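Local structure of RNA methyltransferase, TrmH family (Porphyromonas gingivalis, 2I6D) at residues T119-A124 / R130-G135; G115-I120 / G137-F142; A201-G206 / A247-E252; V36-P41 / A153-Q158. The protein probably transfers methyl groups from S-adenosylmethionine to RNA, as a knotted methyltransferase of the TrmH family. All blocks are in the same frame, centred on the assembly; numbering follows the deposited sequence. Where two conformers were deposited one is given.

Contact 1 (T119-A124 / R130-G135); sequences TILRTA and RHVWLG
Val132 meets the helix with one methyl, CG2, which faces two side chains one helical turn apart. CB of Ala124 lies 3.9 Å from CG2 of Val132, and CD2 of Leu121 stands 4.3 Å from the same CG2, a looser touch. The two approaches, measured at Val132 CG2, make an angle of about 83°, so the methyl sits in the corner between the Ala124 and Leu121 side chains. The valine torsion explains which branch does the work: CG1 takes the place anti to the backbone N (chi1 172°), while CG2 stands beside that nitrogen and opposite the carbonyl carbon. Leu121 comes in differently. Its CB is not aimed at the strand; with chi2 at 176° CD1 continues the extended chain, and it is the other branch, CD2, that turns to Val132. Ala124 does point its CB at the strand, and the CA atoms of Leu121 and Val132 are 7.7 Å apart. All three touching residues are buried, and the two segments meet through apolar side chains alone. Val132 itself is fixed by backbone hydrogen bonds to Gln158 and Thr160, whereas Trp133, on the opposite face of the strand, sends NE1 to the carbonyl O of Val100. Helix 114-127 thus lies against the strand that follows it, closing the beta-alpha-beta unit of strand 104-109, helix 114-127 and strand 131-134 in the parallel sheet of the SpoU methylase domain.

Contact 2 (G115-I120 / G137-F142); sequences GNVGTI and GSADVF. With ACY (acetic acid), chain B.
Val117 spends each of its methyls on a different partner in the loop: CG2 rests 3.7 Å from CB of Ala139, and CG1 lies 3.8 Å from CG1 of Val141. In that division chi1 of 170° puts CG1 anti to the backbone N and CG2 beside that nitrogen; with CB directed at the loop, both branches reach it. Val117 and Val141 cross at about a right angle. In Val141 the two branches are also divided: CG1, opposite the carbonyl carbon, serves the helix, while CG2 turns to the neighbouring Phe142 and sits 3.6 Å above its ring plane, offset toward the rim. The loop 137-142 follows strand 131-134 of the parallel sheet and runs past the N-terminal part of helix 114-127, so the packing joins the start of a helix in a beta-alpha-beta unit to the exit of that unit's second strand. The loop's own shape is held by an Asx turn, in which Phe142 N donates to Asp140 OD1 over 3.0 Å, from 50° above the carboxylate plane; the other oxygen, OD2, forms salt bridges with Arg19 and Arg22. Near the same end of the helix, Asn116 ND2 gives a nearly straight hydrogen bond (3.0 Å, 171°) to atom O of an acetic acid molecule, probably from the crystallisation liquor, which is also hydrogen-bonded to Asp113 N, while Asn116 OD1 accepts from Asn241 ND2.

Contact 3 (A201-G206 / A247-E252); sequences AILVLG and AILCSE
Leu203 extends fully from the strand: CG stands anti to the backbone N (chi1 170°), and chi2 of 57°, measured to CD1, leaves CD2 as the branch that prolongs the chain, pointing at the helix. The tip so placed is 3.8 Å from CB of Leu249, not from the end of that leucine. Leu249 has CG opposite its carbonyl carbon (chi1 -74°), which sends its end toward the strand, nearer Leu205, where CD1 comes within 3.9 Å of CD2 of Leu205. Leu249 thus serves both strand leucines, its CB meeting Leu203 and its CD1 meeting Leu205. The side chains of Leu203 and Leu249 run at a slant to each other, whereas Leu205 and Leu249 pass in opposite directions and touch through one methyl of each. Because Leu203 and Leu205 are two residues apart on a strand, both face the helix, while Val204 between them packs on Ile212 and Ile220 instead. The spacing is wide, 9.0 Å between the CA atoms of Leu203 and Leu249, and is bridged by these three buried leucines through apolar contact alone. The strand lies inside the parallel sheet, with Leu203 bonded through its backbone to Thr105 and Leu107 of strand 104-109, and Ile202 to Tyr180 of strand 179-182. Leu249 also touches Ala182 of that strand, and Trp253, a turn further along, rests on Leu203. Helix 242-255, the last of the knotted methyltransferase domain, in turn packs beside helix 114-127, where Ala243 meets Thr119 and Ile120.

Contact 4 (V36-P41 / A153-Q158); sequences VGEMLP and ALARVQ
Glu38 and Met39 of helix 33-39 meet Leu154, Ala155 and Arg156 of the methylase region, so the contact joins the MRM3-like substrate-binding region to the SPOUT fold. The apolar part is tight: the CA atoms of Met39 and Ala155 are 5.1 Å apart. Met39, a selenomethionine modelled in two conformers, bends in one of them at its last torsion (chi3 65°); there CE lies 3.7 Å from CB of Leu154, a touch less certain for that reason, with the side chains alongside and pointing the same way. CB of Ala155 points at helix 33-39, 3.6 Å from the carbonyl O of Glu38 and 3.8 Å from CG of Glu38. Among polar contacts, Leu154 O accepts a hydrogen bond from Tyr43 OH. The charged part lies at the more exposed margin. Arg156 grips a single oxygen of Glu38 with two nitrogens, and its NE binds Asp125 of helix 114-127. The carboxylate and guanidinium planes are 61° apart, yet OE2 is only 4° out of the guanidinium plane. NH1 of Arg156 reaches Glu38 OE2 over 2.8 Å, on its anti side but tilted out of the carboxylate plane, while NH2 of Arg156 comes to the same OE2 from above that plane over 3.2 Å, in a more bent bond.

From the N terminus, contact 4 opens first, at 36-41, and closes at 153-158, a long loop that ties the substrate-binding region to the methylase region. Nested within it are contacts 2 and 1, which share Thr119 and Ile120 on helix 114-127: contact 2 opens at 115-120 and closes at 137-142, and contact 1, opening at 119-124, closes earlier, at 130-135. The two touch through Leu134 CD1 and Val141 CG1, 3.6 Å apart. Contact 4 joins the sheet through Gln158, paired with Arg130 and Val132 of contact 1. Contact 3 follows in series, laying helix 242-255 against strand 201-206 of the same sheet, with Trp133 packing on Ile202.

Contact 1 (T119-A124 / R130-G135)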
loop_
_atom_site.group_PDB
_atom_site.type_symbol
_atom_site.label_atom_id
_atom_site.label_comp_id
_atom_site.label_asym_id
_atom_site.label_seq_id
_atom_site.Cartn_x
_atom_site.Cartn_y
_atom_site.Cartn_z
ATOM N N THR A 119 -4.470 -6.383 -0.920
ATOM C CA THR A 119 -3.954 -7.702 -1.268
ATOM C C THR A 119 -2.574 -7.582 -1.918
ATOM O O THR A 119 -1.678 -8.388 -1.631
ATOM C CB THR A 119 -4.936 -8.465 -2.167
ATOM O OG1 THR A 119 -6.185 -8.594 -1.467
ATOM C CG2 THR A 119 -4.403 -9.858 -2.511
ATOM N N ILE A 120 -2.430 -6.627 -2.828
ATOM C CA ILE A 120 -1.155 -6.384 -3.514
ATOM C C ILE A 120 -0.072 -5.999 -2.514
ATOM O O ILE A 120 1.048 -6.507 -2.605
ATOM C CB ILE A 120 -1.285 -5.354 -4.660
ATOM C CG1 ILE A 120 -1.981 -6.039 -5.834
ATOM C CG2 ILE A 120 0.108 -4.831 -5.108
ATOM C CD1 ILE A 120 -2.660 -5.029 -6.817
ATOM N N LEU A 121 -0.397 -5.102 -1.578
ATOM C CA LEU A 121 0.566 -4.755 -0.527
ATOM C C LEU A 121 1.039 -5.984 0.259
ATOM O O LEU A 121 2.214 -6.087 0.604
ATOM C CB LEU A 121 0.004 -3.696 0.437
ATOM C CG LEU A 121 -0.182 -2.285 -0.140
ATOM C CD1 LEU A 121 -0.848 -1.395 0.929
ATOM C CD2 LEU A 121 1.179 -1.696 -0.576
ATOM N N ARG A 122 0.105 -6.872 0.625
ATOM C CA ARG A 122 0.466 -8.092 1.357
ATOM C C ARG A 122 1.347 -9.013 0.519
ATOM O O ARG A 122 2.300 -9.627 1.039
ATOM C CB ARG A 122 -0.780 -8.841 1.832
ATOM C CG ARG A 122 -1.599 -8.021 2.820
ATOM C CD ARG A 122 -2.868 -8.732 3.285
ATOM N NE ARG A 122 -2.577 -10.123 3.582
ATOM C CZ ARG A 122 -3.464 -11.026 3.988
ATOM N NH1 ARG A 122 -4.740 -10.698 4.183
ATOM N NH2 ARG A 122 -3.061 -12.268 4.202
ATOM N N THR A 123 1.031 -9.126 -0.767
ATOM C CA THR A 123 1.860 -9.908 -1.690
ATOM C C THR A 123 3.266 -9.319 -1.821
ATOM O O THR A 123 4.249 -10.045 -1.747
ATOM C CB THR A 123 1.207 -9.976 -3.088
ATOM O OG1 THR A 123 0.088 -10.862 -3.022
ATOM C CG2 THR A 123 2.218 -10.495 -4.155
ATOM N N ALA A 124 3.349 -8.000 -1.999
ATOM C CA ALA A 124 4.630 -7.291 -2.064
ATOM C C ALA A 124 5.453 -7.569 -0.788
ATOM O O ALA A 124 6.636 -7.885 -0.854
ATOM C CB ALA A 124 4.380 -5.773 -2.238
ATOM N N ARG A 130 10.252 -3.873 -2.050
ATOM C CA ARG A 130 10.499 -2.749 -1.145
ATOM C C ARG A 130 9.734 -1.489 -1.448
ATOM O O ARG A 130 9.606 -0.608 -0.569
ATOM C CB ARG A 130 11.998 -2.444 -1.100
ATOM C CG ARG A 130 12.764 -3.590 -0.396
ATOM C CD ARG A 130 14.176 -3.647 -0.861
ATOM N NE ARG A 130 14.934 -2.478 -0.429
ATOM C CZ ARG A 130 16.239 -2.497 -0.213
ATOM N NH1 ARG A 130 16.898 -3.636 -0.373
ATOM N NH2 ARG A 130 16.876 -1.399 0.180
ATOM N N HIS A 131 9.241 -1.372 -2.684
ATOM C CA HIS A 131 8.584 -0.130 -3.117
ATOM C C HIS A 131 7.411 -0.419 -3.967
ATOM O O HIS A 131 7.488 -1.251 -4.877
ATOM C CB HIS A 131 9.549 0.794 -3.916
ATOM C CG HIS A 131 10.658 1.336 -3.086
ATOM N ND1 HIS A 131 10.520 2.469 -2.321
ATOM C CD2 HIS A 131 11.901 0.860 -2.838
ATOM C CE1 HIS A 131 11.643 2.688 -1.657
ATOM N NE2 HIS A 131 12.498 1.726 -1.954
ATOM N N VAL A 132 6.316 0.277 -3.672
ATOM C CA VAL A 132 5.079 0.149 -4.466
ATOM C C VAL A 132 4.657 1.579 -4.780
ATOM O O VAL A 132 4.413 2.403 -3.876
ATOM C CB VAL A 132 3.929 -0.619 -3.728
ATOM C CG1 VAL A 132 2.616 -0.536 -4.518
ATOM C CG2 VAL A 132 4.306 -2.100 -3.478
ATOM N N TRP A 133 4.575 1.881 -6.068
ATOM C CA TRP A 133 4.168 3.196 -6.484
ATOM C C TRP A 133 2.716 3.167 -6.907
ATOM O O TRP A 133 2.238 2.154 -7.433
ATOM C CB TRP A 133 4.999 3.675 -7.689
ATOM C CG TRP A 133 6.495 3.707 -7.525
ATOM C CD1 TRP A 133 7.231 3.664 -6.361
ATOM C CD2 TRP A 133 7.406 3.873 -8.582
ATOM N NE1 TRP A 133 8.577 3.745 -6.668
ATOM C CE2 TRP A 133 8.704 3.868 -8.033
ATOM C CE3 TRP A 133 7.251 3.989 -9.973
ATOM C CZ2 TRP A 133 9.851 3.979 -8.826
ATOM C CZ3 TRP A 133 8.397 4.109 -10.771
ATOM C CH2 TRP A 133 9.686 4.116 -10.179
ATOM N N LEU A 134 2.019 4.270 -6.694
ATOM C CA LEU A 134 0.588 4.330 -6.977
ATOM C C LEU A 134 0.296 5.425 -7.992
ATOM O O LEU A 134 0.518 6.625 -7.749
ATOM C CB LEU A 134 -0.203 4.537 -5.669
ATOM C CG LEU A 134 0.111 3.334 -4.789
ATOM C CD1 LEU A 134 0.683 3.702 -3.413
ATOM C CD2 LEU A 134 -1.005 2.308 -4.736
ATOM N N GLY A 135 -0.181 5.025 -9.157
ATOM C CA GLY A 135 -0.441 6.007 -10.202
ATOM C C GLY A 135 -1.834 6.583 -10.142
ATOM O O GLY A 135 -2.577 6.344 -9.189
#

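Contact 2 (G115-I120 / G137-F142)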
loop_
_atom_site.group_PDB
_atom_site.type_symbol
_atom_site.label_atom_id
_atom_site.label_comp_id
_atom_site.label_asym_id
_atom_site.label_seq_id
_atom_site.Cartn_x
_atom_site.Cartn_y
_atom_site.Cartn_z
ATOM N N GLY A 115 -9.653 -3.242 -1.787
ATOM C CA GLY A 115 -9.373 -4.662 -1.554
ATOM C C GLY A 115 -8.173 -5.148 -2.338
ATOM O O GLY A 115 -7.267 -5.774 -1.767
ATOM N N ASN A 116 -8.169 -4.877 -3.648
ATOM C CA ASN A 116 -7.070 -5.269 -4.520
ATOM C C ASN A 116 -5.748 -4.642 -4.066
ATOM O O ASN A 116 -4.719 -5.331 -4.036
ATOM C CB ASN A 116 -7.356 -4.909 -5.990
ATOM C CG ASN A 116 -8.436 -5.790 -6.604
ATOM O OD1 ASN A 116 -8.686 -6.895 -6.131
ATOM N ND2 ASN A 116 -9.109 -5.289 -7.642
ATOM N N VAL A 117 -5.779 -3.357 -3.679
ATOM C CA VAL A 117 -4.534 -2.682 -3.303
ATOM C C VAL A 117 -3.961 -3.304 -2.029
ATOM O O VAL A 117 -2.761 -3.579 -1.957
ATOM C CB VAL A 117 -4.683 -1.132 -3.184
ATOM C CG1 VAL A 117 -3.422 -0.503 -2.559
ATOM C CG2 VAL A 117 -4.958 -0.490 -4.577
ATOM N N GLY A 118 -4.827 -3.564 -1.047
ATOM C CA GLY A 118 -4.418 -4.238 0.187
ATOM C C GLY A 118 -3.805 -5.599 -0.079
ATOM O O GLY A 118 -2.786 -5.967 0.525
ATOM N N THR A 119 -4.470 -6.383 -0.920
ATOM C CA THR A 119 -3.954 -7.702 -1.268
ATOM C C THR A 119 -2.574 -7.582 -1.918
ATOM O O THR A 119 -1.678 -8.388 -1.631
ATOM C CB THR A 119 -4.936 -8.465 -2.167
ATOM O OG1 THR A 119 -6.185 -8.594 -1.467
ATOM C CG2 THR A 119 -4.403 -9.858 -2.511
ATOM N N ILE A 120 -2.430 -6.627 -2.828
ATOM C CA ILE A 120 -1.155 -6.384 -3.514
ATOM C C ILE A 120 -0.072 -5.999 -2.514
ATOM O O ILE A 120 1.048 -6.507 -2.605
ATOM C CB ILE A 120 -1.285 -5.354 -4.660
ATOM C CG1 ILE A 120 -1.981 -6.039 -5.834
ATOM C CG2 ILE A 120 0.108 -4.831 -5.108
ATOM C CD1 ILE A 120 -2.660 -5.029 -6.817
ATOM N N GLY A 137 -5.421 7.539 -10.055
ATOM C CA GLY A 137 -6.688 6.889 -9.796
ATOM C C GLY A 137 -6.597 5.642 -8.926
ATOM O O GLY A 137 -7.614 5.020 -8.657
ATOM N N SER A 138 -5.408 5.287 -8.471
ATOM C CA SER A 138 -5.262 4.139 -7.546
ATOM C C SER A 138 -5.776 4.461 -6.135
ATOM O O SER A 138 -5.877 5.626 -5.746
ATOM C CB SER A 138 -3.817 3.651 -7.515
ATOM O OG SER A 138 -3.487 3.077 -8.776
ATOM N N ALA A 139 -6.171 3.429 -5.400
ATOM C CA ALA A 139 -6.710 3.597 -4.040
ATOM C C ALA A 139 -5.690 4.266 -3.125
ATOM O O ALA A 139 -4.486 4.149 -3.345
ATOM C CB ALA A 139 -7.146 2.241 -3.464
ATOM N N ASP A 140 -6.175 4.981 -2.114
ATOM C CA ASP A 140 -5.307 5.650 -1.144
ATOM C C ASP A 140 -4.799 4.606 -0.128
ATOM O O ASP A 140 -5.591 4.087 0.654
ATOM C CB ASP A 140 -6.101 6.775 -0.431
ATOM C CG ASP A 140 -5.268 7.572 0.580
ATOM O OD1 ASP A 140 -4.101 7.241 0.859
ATOM O OD2 ASP A 140 -5.798 8.569 1.103
ATOM N N VAL A 141 -3.498 4.323 -0.114
ATOM C CA VAL A 141 -2.949 3.273 0.775
ATOM C C VAL A 141 -3.101 3.601 2.265
ATOM O O VAL A 141 -3.130 2.685 3.097
ATOM C CB VAL A 141 -1.472 2.891 0.472
ATOM C CG1 VAL A 141 -1.368 2.196 -0.876
ATOM C CG2 VAL A 141 -0.549 4.129 0.549
ATOM N N PHE A 142 -3.227 4.888 2.581
ATOM C CA PHE A 142 -3.367 5.334 3.971
ATOM C C PHE A 142 -4.813 5.500 4.414
ATOM O O PHE A 142 -5.085 5.935 5.543
ATOM C CB PHE A 142 -2.541 6.588 4.218
ATOM C CG PHE A 142 -1.063 6.346 4.059
ATOM C CD1 PHE A 142 -0.382 5.551 4.977
ATOM C CD2 PHE A 142 -0.369 6.877 2.978
ATOM C CE1 PHE A 142 0.973 5.281 4.825
ATOM C CE2 PHE A 142 1.000 6.626 2.825
ATOM C CZ PHE A 142 1.664 5.828 3.749
HETATM C C ACY B . -9.052 -2.598 -9.906
HETATM O O ACY B . -8.723 -2.474 -8.746
HETATM O OXT ACY B . -9.134 -3.708 -10.551
HETATM C CH3 ACY B . -9.348 -1.286 -10.549
#

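Contact 3 (A201-G206 / A247-E252)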
loop_
_atom_site.group_PDB
_atom_site.type_symbol
_atom_site.label_atom_id
_atom_site.label_comp_id
_atom_site.label_asym_id
_atom_site.label_seq_id
_atom_site.Cartn_x
_atom_site.Cartn_y
_atom_site.Cartn_z
ATOM N N ALA A 201 14.015 -2.812 -11.481
ATOM C CA ALA A 201 13.053 -3.058 -12.549
ATOM C C ALA A 201 11.735 -2.503 -12.064
ATOM O O ALA A 201 11.447 -2.549 -10.882
ATOM C CB ALA A 201 12.861 -4.569 -12.811
ATOM N N ILE A 202 10.934 -2.014 -12.991
ATOM C CA ILE A 202 9.591 -1.552 -12.647
ATOM C C ILE A 202 8.604 -2.487 -13.323
ATOM O O ILE A 202 8.813 -2.864 -14.494
ATOM C CB ILE A 202 9.376 -0.087 -13.116
ATOM C CG1 ILE A 202 10.349 0.863 -12.376
ATOM C CG2 ILE A 202 7.910 0.307 -12.934
ATOM C CD1 ILE A 202 10.666 2.166 -13.177
ATOM N N LEU A 203 7.549 -2.869 -12.593
ATOM C CA LEU A 203 6.501 -3.724 -13.128
ATOM C C LEU A 203 5.177 -3.001 -12.970
ATOM O O LEU A 203 4.716 -2.715 -11.852
ATOM C CB LEU A 203 6.450 -5.081 -12.377
ATOM C CG LEU A 203 5.246 -5.993 -12.662
ATOM C CD1 LEU A 203 5.172 -6.301 -14.173
ATOM C CD2 LEU A 203 5.405 -7.313 -11.862
ATOM N N VAL A 204 4.565 -2.722 -14.101
ATOM C CA VAL A 204 3.337 -1.939 -14.127
ATOM C C VAL A 204 2.130 -2.868 -14.167
ATOM O O VAL A 204 2.052 -3.774 -15.024
ATOM C CB VAL A 204 3.278 -0.993 -15.366
ATOM C CG1 VAL A 204 1.960 -0.157 -15.352
ATOM C CG2 VAL A 204 4.558 -0.025 -15.430
ATOM N N LEU A 205 1.174 -2.610 -13.279
ATOM C CA LEU A 205 -0.067 -3.387 -13.207
ATOM C C LEU A 205 -1.256 -2.431 -13.345
ATOM O O LEU A 205 -1.317 -1.423 -12.636
ATOM C CB LEU A 205 -0.133 -4.120 -11.870
ATOM C CG LEU A 205 1.050 -5.125 -11.840
ATOM C CD1 LEU A 205 1.692 -5.219 -10.489
ATOM C CD2 LEU A 205 0.547 -6.473 -12.361
ATOM N N GLY A 206 -2.188 -2.732 -14.247
ATOM C CA GLY A 206 -3.411 -1.916 -14.380
ATOM C C GLY A 206 -4.643 -2.615 -13.823
ATOM O O GLY A 206 -4.585 -3.780 -13.477
ATOM N N ALA A 247 0.495 -11.521 -7.851
ATOM C CA ALA A 247 1.030 -12.645 -7.075
ATOM C C ALA A 247 1.777 -13.621 -7.995
ATOM O O ALA A 247 2.865 -14.089 -7.665
ATOM C CB ALA A 247 -0.107 -13.380 -6.344
ATOM N N ILE A 248 1.182 -13.922 -9.143
ATOM C CA ILE A 248 1.805 -14.818 -10.105
ATOM C C ILE A 248 3.142 -14.227 -10.567
ATOM O O ILE A 248 4.190 -14.930 -10.549
ATOM C CB ILE A 248 0.869 -15.122 -11.294
ATOM C CG1 ILE A 248 -0.271 -16.033 -10.805
ATOM C CG2 ILE A 248 1.636 -15.872 -12.405
ATOM C CD1 ILE A 248 -1.516 -15.969 -11.706
ATOM N N LEU A 249 3.118 -12.950 -10.934
ATOM C CA LEU A 249 4.335 -12.270 -11.442
ATOM C C LEU A 249 5.437 -12.206 -10.376
ATOM O O LEU A 249 6.584 -12.594 -10.656
ATOM C CB LEU A 249 4.022 -10.869 -11.997
ATOM C CG LEU A 249 3.299 -10.910 -13.352
ATOM C CD1 LEU A 249 2.331 -9.703 -13.541
ATOM C CD2 LEU A 249 4.306 -10.984 -14.482
ATOM N N CYS A 250 5.105 -11.711 -9.179
ATOM C CA CYS A 250 6.074 -11.696 -8.067
ATOM C C CYS A 250 6.647 -13.049 -7.716
ATOM O O CYS A 250 7.881 -13.160 -7.478
ATOM C CB CYS A 250 5.460 -11.072 -6.815
ATOM S SG CYS A 250 5.148 -9.335 -7.031
ATOM N N SER A 251 5.790 -14.076 -7.650
ATOM C CA SER A 251 6.247 -15.445 -7.351
ATOM C C SER A 251 7.307 -15.863 -8.348
ATOM O O SER A 251 8.392 -16.295 -7.972
ATOM C CB SER A 251 5.088 -16.466 -7.332
ATOM O OG SER A 251 5.568 -17.812 -7.425
ATOM N N GLU A 252 6.996 -15.702 -9.628
ATOM C CA GLU A 252 7.899 -16.122 -10.684
ATOM C C GLU A 252 9.225 -15.334 -10.649
ATOM O O GLU A 252 10.306 -15.905 -10.843
ATOM C CB GLU A 252 7.167 -15.947 -12.019
ATOM C CG GLU A 252 7.840 -16.388 -13.247
ATOM C CD GLU A 252 8.306 -17.860 -13.268
ATOM O OE1 GLU A 252 7.915 -18.736 -12.447
ATOM O OE2 GLU A 252 9.108 -18.119 -14.160
#

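Contact 4 (V36-P41 / A153-Q158)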
loop_
_atom_site.group_PDB
_atom_site.type_symbol
_atom_site.label_atom_id
_atom_site.label_comp_id
_atom_site.label_asym_id
_atom_site.label_seq_id
_atom_site.Cartn_x
_atom_site.Cartn_y
_atom_site.Cartn_z
ATOM N N VAL A 36 -0.822 -1.548 15.021
ATOM C CA VAL A 36 -0.159 -0.429 15.688
ATOM C C VAL A 36 1.239 -0.860 16.130
ATOM O O VAL A 36 2.218 -0.161 15.852
ATOM C CB VAL A 36 -1.008 0.136 16.877
ATOM C CG1 VAL A 36 -0.197 1.137 17.685
ATOM C CG2 VAL A 36 -2.288 0.820 16.345
ATOM N N GLY A 37 1.335 -2.032 16.765
ATOM C CA GLY A 37 2.619 -2.578 17.218
ATOM C C GLY A 37 3.618 -2.710 16.083
ATOM O O GLY A 37 4.774 -2.284 16.182
ATOM N N GLU A 38 3.177 -3.256 14.965
ATOM C CA GLU A 38 4.100 -3.407 13.866
ATOM C C GLU A 38 4.542 -2.116 13.199
ATOM O O GLU A 38 5.682 -2.041 12.701
ATOM C CB GLU A 38 3.571 -4.358 12.810
ATOM C CG GLU A 38 4.711 -4.822 11.912
ATOM C CD GLU A 38 4.601 -6.249 11.519
ATOM O OE1 GLU A 38 3.523 -6.846 11.762
ATOM O OE2 GLU A 38 5.612 -6.768 10.981
HETATM N N MSE A 39 3.676 -1.109 13.176
HETATM C CA MSE A 39 3.993 0.100 12.424
HETATM C C MSE A 39 4.649 1.215 13.278
HETATM O O MSE A 39 5.259 2.146 12.736
HETATM C CB MSE A 39 2.744 0.607 11.695
HETATM C CG MSE A 39 2.120 -0.391 10.715
HETATM SE SE MSE A 39 0.423 0.312 9.944
HETATM C CE MSE A 39 1.129 1.858 8.947
ATOM N N LEU A 40 4.548 1.108 14.604
ATOM C CA LEU A 40 5.203 2.092 15.501
ATOM C C LEU A 40 6.676 2.393 15.198
ATOM O O LEU A 40 7.075 3.553 15.211
ATOM C CB LEU A 40 5.023 1.724 16.997
ATOM C CG LEU A 40 3.724 2.198 17.643
ATOM C CD1 LEU A 40 3.458 1.448 18.966
ATOM C CD2 LEU A 40 3.701 3.724 17.850
ATOM N N PRO A 41 7.506 1.353 14.979
ATOM C CA PRO A 41 8.926 1.627 14.703
ATOM C C PRO A 41 9.191 2.347 13.385
ATOM O O PRO A 41 10.329 2.781 13.134
ATOM C CB PRO A 41 9.556 0.230 14.637
ATOM C CG PRO A 41 8.583 -0.670 15.346
ATOM C CD PRO A 41 7.229 -0.092 15.024
ATOM N N ALA A 153 1.909 -4.705 6.236
ATOM C CA ALA A 153 2.796 -4.541 5.069
ATOM C C ALA A 153 3.478 -3.153 5.010
ATOM O O ALA A 153 4.607 -3.013 4.485
ATOM C CB ALA A 153 2.056 -4.827 3.771
ATOM N N LEU A 154 2.812 -2.142 5.558
ATOM C CA LEU A 154 3.360 -0.785 5.541
ATOM C C LEU A 154 4.564 -0.593 6.464
ATOM O O LEU A 154 5.248 0.435 6.393
ATOM C CB LEU A 154 2.271 0.250 5.838
ATOM C CG LEU A 154 1.079 0.146 4.873
ATOM C CD1 LEU A 154 -0.129 0.923 5.378
ATOM C CD2 LEU A 154 1.472 0.601 3.453
ATOM N N ALA A 155 4.853 -1.582 7.295
ATOM C CA ALA A 155 6.095 -1.574 8.055
ATOM C C ALA A 155 7.320 -1.735 7.159
ATOM O O ALA A 155 8.403 -1.246 7.492
ATOM C CB ALA A 155 6.071 -2.654 9.150
ATOM N N ARG A 156 7.171 -2.438 6.034
ATOM C CA ARG A 156 8.315 -2.789 5.241
ATOM C C ARG A 156 8.186 -2.406 3.781
ATOM O O ARG A 156 9.180 -2.420 3.074
ATOM C CB ARG A 156 8.589 -4.275 5.329
ATOM C CG ARG A 156 9.300 -4.706 6.596
ATOM C CD ARG A 156 9.199 -6.223 6.729
ATOM N NE ARG A 156 7.795 -6.613 6.764
ATOM C CZ ARG A 156 7.063 -6.637 7.868
ATOM N NH1 ARG A 156 7.612 -6.305 9.037
ATOM N NH2 ARG A 156 5.783 -6.989 7.804
ATOM N N VAL A 157 6.973 -2.103 3.332
ATOM C CA VAL A 157 6.735 -1.744 1.923
ATOM C C VAL A 157 6.452 -0.239 1.899
ATOM O O VAL A 157 5.463 0.243 2.498
ATOM C CB VAL A 157 5.566 -2.553 1.291
ATOM C CG1 VAL A 157 5.353 -2.130 -0.170
ATOM C CG2 VAL A 157 5.820 -4.076 1.404
ATOM N N GLN A 158 7.353 0.510 1.264
ATOM C CA GLN A 158 7.176 1.956 1.148
ATOM C C GLN A 158 6.261 2.315 -0.031
ATOM O O GLN A 158 6.582 1.999 -1.185
ATOM C CB GLN A 158 8.504 2.709 0.983
ATOM C CG GLN A 158 8.260 4.248 0.900
ATOM C CD GLN A 158 9.469 5.069 0.452
ATOM O OE1 GLN A 158 9.927 4.975 -0.700
ATOM N NE2 GLN A 158 9.956 5.922 1.346
#